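Local coordinates for coiled-coil quantitatively-enriched protein 1 (Schizosaccharomyces pombe, PDB 7CUJ) that links telomeres to the meiotic centrosome as a molecular adaptor and is required for telomere clustering in meiotic prophase, telomere length regulation and chromosome segregation, at residues K120-F125 against A185-D190; I144-W149 against P160-C165. All coordinates share one frame; numbering follows the deposited sequence.

In the fold
This chain is a fragment of the longer protein, an alpha/beta domain built on a parallel six-stranded sheet. From the N terminus, it lays down strand 11-16 and a run of helices before strand 121-126 enters the middle of the sheet. Helix 129-141 then leads to strand 146-148 at one border, and after a short connection strand 162-166 returns between the two, which closes the small loop of contact 2. Helix 170-173 follows, and strand 184-188 pairs with strand 121-126 on its other side, closing contact 1. Contact 2 is therefore nested inside the loop of contact 1. Their centres lie about 9 Å apart, joined through the neighbouring strands 121-126 and 162-166.

Contact 1: K120-F125 against A185-D190; sequences KTFFLF and ATIFYD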
loop_
_atom_site.group_PDB
_atom_site.type_symbol
_atom_site.label_atom_id
_atom_site.label_comp_id
_atom_site.label_asym_id
_atom_site.label_seq_id
_atom_site.Cartn_x
_atom_site.Cartn_y
_atom_site.Cartn_z
ATOM N N LYS A 120 -5.925 -34.680 -36.695
ATOM C CA LYS A 120 -6.681 -33.438 -36.757
ATOM C C LYS A 120 -5.721 -32.292 -36.450
ATOM O O LYS A 120 -4.771 -32.467 -35.691
ATOM C CB LYS A 120 -7.844 -33.475 -35.759
ATOM C CG LYS A 120 -8.821 -32.306 -35.816
ATOM C CD LYS A 120 -9.746 -32.258 -34.616
ATOM C CE LYS A 120 -11.059 -31.558 -34.894
ATOM N NZ LYS A 120 -11.950 -31.572 -33.711
ATOM N N THR A 121 -5.979 -31.124 -37.051
ATOM C CA THR A 121 -5.095 -29.975 -36.928
ATOM C C THR A 121 -5.529 -29.125 -35.734
ATOM O O THR A 121 -6.663 -28.650 -35.692
ATOM C CB THR A 121 -5.058 -29.167 -38.234
ATOM O OG1 THR A 121 -6.372 -28.667 -38.490
ATOM C CG2 THR A 121 -4.582 -29.975 -39.422
ATOM N N PHE A 122 -4.618 -28.941 -34.768
ATOM C CA PHE A 122 -4.892 -28.119 -33.599
ATOM C C PHE A 122 -4.574 -26.653 -33.881
ATOM O O PHE A 122 -3.617 -26.340 -34.584
ATOM C CB PHE A 122 -4.077 -28.573 -32.386
ATOM C CG PHE A 122 -4.622 -29.777 -31.665
ATOM C CD1 PHE A 122 -5.837 -29.721 -30.997
ATOM C CD2 PHE A 122 -3.913 -30.967 -31.647
ATOM C CE1 PHE A 122 -6.334 -30.835 -30.335
ATOM C CE2 PHE A 122 -4.408 -32.079 -30.982
ATOM C CZ PHE A 122 -5.619 -32.012 -30.329
ATOM N N PHE A 123 -5.402 -25.773 -33.305
ATOM C CA PHE A 123 -5.123 -24.352 -33.186
ATOM C C PHE A 123 -4.981 -24.010 -31.706
ATOM O O PHE A 123 -5.905 -24.239 -30.929
ATOM C CB PHE A 123 -6.269 -23.522 -33.770
ATOM C CG PHE A 123 -6.079 -23.084 -35.199
ATOM C CD1 PHE A 123 -5.395 -21.914 -35.497
ATOM C CD2 PHE A 123 -6.592 -23.835 -36.246
ATOM C CE1 PHE A 123 -5.222 -21.507 -36.812
ATOM C CE2 PHE A 123 -6.420 -23.429 -37.561
ATOM C CZ PHE A 123 -5.737 -22.266 -37.841
ATOM N N LEU A 124 -3.816 -23.469 -31.329
ATOM C CA LEU A 124 -3.594 -23.009 -29.968
ATOM C C LEU A 124 -3.422 -21.491 -29.963
ATOM O O LEU A 124 -2.597 -20.947 -30.694
ATOM C CB LEU A 124 -2.378 -23.723 -29.365
ATOM C CG LEU A 124 -2.068 -23.377 -27.907
ATOM C CD1 LEU A 124 -1.697 -24.620 -27.115
ATOM C CD2 LEU A 124 -0.971 -22.326 -27.806
ATOM N N PHE A 125 -4.217 -20.821 -29.121
ATOM C CA PHE A 125 -4.125 -19.382 -28.942
ATOM C C PHE A 125 -3.396 -19.073 -27.639
ATOM O O PHE A 125 -3.653 -19.695 -26.611
ATOM C CB PHE A 125 -5.514 -18.740 -28.987
ATOM C CG PHE A 125 -6.081 -18.595 -30.376
ATOM C CD1 PHE A 125 -6.760 -19.643 -30.979
ATOM C CD2 PHE A 125 -5.927 -17.414 -31.086
ATOM C CE1 PHE A 125 -7.275 -19.512 -32.262
ATOM C CE2 PHE A 125 -6.448 -17.279 -32.364
ATOM C CZ PHE A 125 -7.119 -18.329 -32.952
ATOM N N ALA A 185 -9.402 -28.559 -34.149
ATOM C CA ALA A 185 -9.652 -28.368 -32.725
ATOM C C ALA A 185 -8.916 -27.124 -32.223
ATOM O O ALA A 185 -7.880 -26.757 -32.775
ATOM C CB ALA A 185 -9.254 -29.610 -31.964
ATOM N N THR A 186 -9.455 -26.485 -31.172
ATOM C CA THR A 186 -8.960 -25.200 -30.694
ATOM C C THR A 186 -8.613 -25.267 -29.206
ATOM O O THR A 186 -9.434 -25.675 -28.388
ATOM C CB THR A 186 -9.962 -24.068 -30.965
ATOM O OG1 THR A 186 -10.349 -24.127 -32.337
ATOM C CG2 THR A 186 -9.404 -22.694 -30.666
ATOM N N ILE A 187 -7.388 -24.840 -28.872
ATOM C CA ILE A 187 -6.919 -24.773 -27.495
ATOM C C ILE A 187 -6.575 -23.323 -27.158
ATOM O O ILE A 187 -5.841 -22.661 -27.889
ATOM C CB ILE A 187 -5.706 -25.699 -27.262
ATOM C CG1 ILE A 187 -5.980 -27.138 -27.705
ATOM C CG2 ILE A 187 -5.255 -25.638 -25.808
ATOM C CD1 ILE A 187 -4.731 -27.931 -28.014
ATOM N N PHE A 188 -7.107 -22.848 -26.028
ATOM C CA PHE A 188 -6.702 -21.570 -25.470
ATOM C C PHE A 188 -5.696 -21.817 -24.353
ATOM O O PHE A 188 -6.037 -22.402 -23.326
ATOM C CB PHE A 188 -7.921 -20.773 -25.006
ATOM C CG PHE A 188 -8.728 -20.223 -26.152
ATOM C CD1 PHE A 188 -8.456 -18.964 -26.667
ATOM C CD2 PHE A 188 -9.723 -20.983 -26.749
ATOM C CE1 PHE A 188 -9.183 -18.465 -27.737
ATOM C CE2 PHE A 188 -10.449 -20.484 -27.819
ATOM C CZ PHE A 188 -10.179 -19.226 -28.310
ATOM N N TYR A 189 -4.451 -21.382 -24.588
ATOM C CA TYR A 189 -3.394 -21.541 -23.602
ATOM C C TYR A 189 -3.760 -20.775 -22.331
ATOM O O TYR A 189 -3.444 -21.218 -21.230
ATOM C CB TYR A 189 -2.036 -21.116 -24.170
ATOM C CG TYR A 189 -0.892 -21.245 -23.195
ATOM C CD1 TYR A 189 -0.156 -22.419 -23.111
ATOM C CD2 TYR A 189 -0.551 -20.203 -22.344
ATOM C CE1 TYR A 189 0.892 -22.550 -22.213
ATOM C CE2 TYR A 189 0.495 -20.318 -21.442
ATOM C CZ TYR A 189 1.217 -21.497 -21.375
ATOM O OH TYR A 189 2.249 -21.618 -20.492
ATOM N N ASP A 190 -4.437 -19.634 -22.502
ATOM C CA ASP A 190 -4.733 -18.731 -21.401
ATOM C C ASP A 190 -6.064 -18.024 -21.647
ATOM O O ASP A 190 -6.506 -17.896 -22.789
ATOM C CB ASP A 190 -3.588 -17.740 -21.167
ATOM C CG ASP A 190 -3.286 -16.871 -22.375
ATOM O OD1 ASP A 190 -4.069 -15.930 -22.637
ATOM O OD2 ASP A 190 -2.282 -17.155 -23.058
#
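Strands 121-125 and 185-188 pair in parallel in the buried interior of the sheet, with F122, F123, L124 and F125 level with A185, T186, I187 and F188. Backbone hydrogen bonds alternate from A185 N to T121 O as far as Y189 N to F125 O; the I187 N to F123 O bond, at 2.6 Å, is nearly straight (171°). On the face bearing F122 and L124, F122 CD1 meets A185 CB at 3.6 Å and also packs on the CD1 methyl of I187. L124 CD1 reaches I187 CG2 at 3.9 Å, while its other methyl, CD2, lies beside Y189 CB. The pair belongs to an open parallel alpha/beta sheet with strand order 1-6-5-2-4-3; the intervening chain carries helices and two more strands of that sheet. On the other face F125 and F188 lie side by side, their planes 18° apart but slid so that the rings barely overlap; F125 CB sits 3.8 Å from F188 CD1. The T186 CG2 methyl, anti to its backbone N, approaches the F125 ring at its edge, 4.0 Å from CD1. Beyond the strand, D190 caps helix 191-200 through OD1 to A193 N, and S127 OG binds the same oxygen.

Contact 2: I144-W149 against P160-C165; sequences IDAELW and PAIWIC
The W163 indole has a neighbour over each face: P160 CG lies over the centre of one, 3.7 Å above the plane, and W149 CE3 over the centre of the other. W149 thus presents its edge to W163 in a T-shaped pair, the six-membered rings 5.4 Å apart between centroids with planes at 88°. The L148 carbonyl oxygen lies in the W163 plane, 3.1 Å from CZ3 at the ring edge. W149 CG lies anti to the backbone N (chi1 173°), close to C165 SG; SG comes within 3.4 Å of W149 CD1, in a sulfur-aromatic contact oblique to the five-membered ring. An alanine in place of W163 would probably open a gap between P160 and W149 and leave the W149 edge without the W163 face it meets.

Under these rings the strands run in parallel, A146, E147 and L148 level with I162, W163 and I164. D145, centre of an inverse gamma turn, begins the pairing: its O takes I162 N at 3.1 Å and, more weakly, A161 N. The straightest bond, I164 N to E147 O, measures 2.8 Å. On the face away from the indoles, A146 CB packs 3.4 Å from I162 CG2, and L148 CD2 meets I164 CG2 more loosely.

Strand 146-148 is the border strand of the sheet within this chain; helix 129-141 touches L148 and I164, through N133 and T136, while F111 of helix 102-112 touches I144 and I162. On the neighbouring strand 121-126, F123 stacks with W163; W149 NE1 is hydrogen-bonded to S172 of helix 170-173.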
loop_
_atom_site.group_PDB
_atom_site.type_symbol
_atom_site.label_atom_id
_atom_site.label_comp_id
_atom_site.label_asym_id
_atom_site.label_seq_id
_atom_site.Cartn_x
_atom_site.Cartn_y
_atom_site.Cartn_z
ATOM N N ILE A 144 7.245 -32.893 -32.174
ATOM C CA ILE A 144 5.843 -32.584 -32.419
ATOM C C ILE A 144 5.776 -31.541 -33.532
ATOM O O ILE A 144 6.448 -30.513 -33.463
ATOM C CB ILE A 144 5.128 -32.117 -31.130
ATOM C CG1 ILE A 144 5.253 -33.142 -29.997
ATOM C CG2 ILE A 144 3.671 -31.767 -31.408
ATOM C CD1 ILE A 144 5.006 -32.581 -28.614
ATOM N N ASP A 145 4.959 -31.825 -34.554
ATOM C CA ASP A 145 4.847 -30.983 -35.735
ATOM C C ASP A 145 4.046 -29.726 -35.397
ATOM O O ASP A 145 2.852 -29.643 -35.682
ATOM C CB ASP A 145 4.294 -31.773 -36.928
ATOM C CG ASP A 145 4.153 -30.961 -38.207
ATOM O OD1 ASP A 145 4.879 -29.958 -38.356
ATOM O OD2 ASP A 145 3.314 -31.338 -39.045
ATOM N N ALA A 146 4.731 -28.745 -34.797
ATOM C CA ALA A 146 4.122 -27.496 -34.362
ATOM C C ALA A 146 4.794 -26.323 -35.071
ATOM O O ALA A 146 5.985 -26.391 -35.364
ATOM C CB ALA A 146 4.263 -27.373 -32.866
ATOM N N GLU A 147 4.029 -25.250 -35.332
ATOM C CA GLU A 147 4.581 -24.056 -35.960
ATOM C C GLU A 147 3.665 -22.847 -35.744
ATOM O O GLU A 147 2.474 -23.000 -35.494
ATOM C CB GLU A 147 4.880 -24.319 -37.439
ATOM C CG GLU A 147 6.298 -23.942 -37.842
ATOM C CD GLU A 147 6.943 -24.829 -38.895
ATOM O OE1 GLU A 147 6.507 -25.989 -39.041
ATOM O OE2 GLU A 147 7.887 -24.361 -39.562
ATOM N N LEU A 148 4.243 -21.641 -35.858
ATOM C CA LEU A 148 3.554 -20.382 -35.599
ATOM C C LEU A 148 2.591 -20.050 -36.738
ATOM O O LEU A 148 2.886 -20.314 -37.903
ATOM C CB LEU A 148 4.586 -19.258 -35.437
ATOM C CG LEU A 148 5.412 -19.256 -34.151
ATOM C CD1 LEU A 148 6.619 -18.338 -34.283
ATOM C CD2 LEU A 148 4.566 -18.841 -32.953
ATOM N N TRP A 149 1.450 -19.442 -36.381
ATOM C CA TRP A 149 0.484 -18.920 -37.337
ATOM C C TRP A 149 0.947 -17.565 -37.873
ATOM O O TRP A 149 1.699 -16.852 -37.207
ATOM C CB TRP A 149 -0.910 -18.817 -36.698
ATOM C CG TRP A 149 -1.935 -18.140 -37.558
ATOM C CD1 TRP A 149 -2.391 -16.858 -37.445
ATOM C CD2 TRP A 149 -2.630 -18.711 -38.682
ATOM N NE1 TRP A 149 -3.323 -16.594 -38.414
ATOM C CE2 TRP A 149 -3.490 -17.712 -39.188
ATOM C CE3 TRP A 149 -2.611 -19.964 -39.306
ATOM C CZ2 TRP A 149 -4.319 -17.930 -40.288
ATOM C CZ3 TRP A 149 -3.429 -20.180 -40.394
ATOM C CH2 TRP A 149 -4.272 -19.175 -40.875
ATOM N N PRO A 160 -0.172 -28.645 -40.140
ATOM C CA PRO A 160 0.648 -29.184 -39.050
ATOM C C PRO A 160 -0.160 -29.959 -38.011
ATOM O O PRO A 160 -1.389 -29.998 -38.069
ATOM C CB PRO A 160 1.254 -27.940 -38.375
ATOM C CG PRO A 160 1.072 -26.822 -39.378
ATOM C CD PRO A 160 -0.190 -27.174 -40.135
ATOM N N ALA A 161 0.554 -30.574 -37.060
ATOM C CA ALA A 161 -0.069 -31.252 -35.935
ATOM C C ALA A 161 -0.698 -30.231 -34.984
ATOM O O ALA A 161 -1.725 -30.522 -34.371
ATOM C CB ALA A 161 0.931 -32.147 -35.242
ATOM N N ILE A 162 -0.090 -29.037 -34.881
ATOM C CA ILE A 162 -0.620 -27.945 -34.069
ATOM C C ILE A 162 -0.067 -26.599 -34.549
ATOM O O ILE A 162 1.145 -26.415 -34.635
ATOM C CB ILE A 162 -0.384 -28.182 -32.556
ATOM C CG1 ILE A 162 -0.918 -27.031 -31.699
ATOM C CG2 ILE A 162 1.077 -28.485 -32.247
ATOM C CD1 ILE A 162 -1.172 -27.396 -30.248
ATOM N N TRP A 163 -0.978 -25.664 -34.865
ATOM C CA TRP A 163 -0.652 -24.257 -35.054
ATOM C C TRP A 163 -0.552 -23.576 -33.689
ATOM O O TRP A 163 -1.389 -23.817 -32.818
ATOM C CB TRP A 163 -1.722 -23.557 -35.906
ATOM C CG TRP A 163 -1.710 -23.854 -37.376
ATOM C CD1 TRP A 163 -2.639 -24.582 -38.064
ATOM C CD2 TRP A 163 -0.757 -23.397 -38.356
ATOM N NE1 TRP A 163 -2.324 -24.623 -39.395
ATOM C CE2 TRP A 163 -1.176 -23.907 -39.606
ATOM C CE3 TRP A 163 0.409 -22.621 -38.304
ATOM C CZ2 TRP A 163 -0.470 -23.668 -40.785
ATOM C CZ3 TRP A 163 1.105 -22.385 -39.470
ATOM C CH2 TRP A 163 0.671 -22.901 -40.694
ATOM N N ILE A 164 0.468 -22.722 -33.514
ATOM C CA ILE A 164 0.589 -21.861 -32.343
ATOM C C ILE A 164 0.315 -20.423 -32.774
ATOM O O ILE A 164 1.105 -19.837 -33.513
ATOM C CB ILE A 164 1.976 -21.985 -31.674
ATOM C CG1 ILE A 164 2.345 -23.432 -31.329
ATOM C CG2 ILE A 164 2.088 -21.064 -30.464
ATOM C CD1 ILE A 164 1.370 -24.128 -30.405
ATOM N N CYS A 165 -0.792 -19.855 -32.281
ATOM C CA CYS A 165 -1.252 -18.550 -32.728
ATOM C C CYS A 165 -1.191 -17.534 -31.589
ATOM O O CYS A 165 -1.681 -17.783 -30.489
ATOM C CB CYS A 165 -2.673 -18.631 -33.271
ATOM S SG CYS A 165 -3.183 -17.146 -34.175
#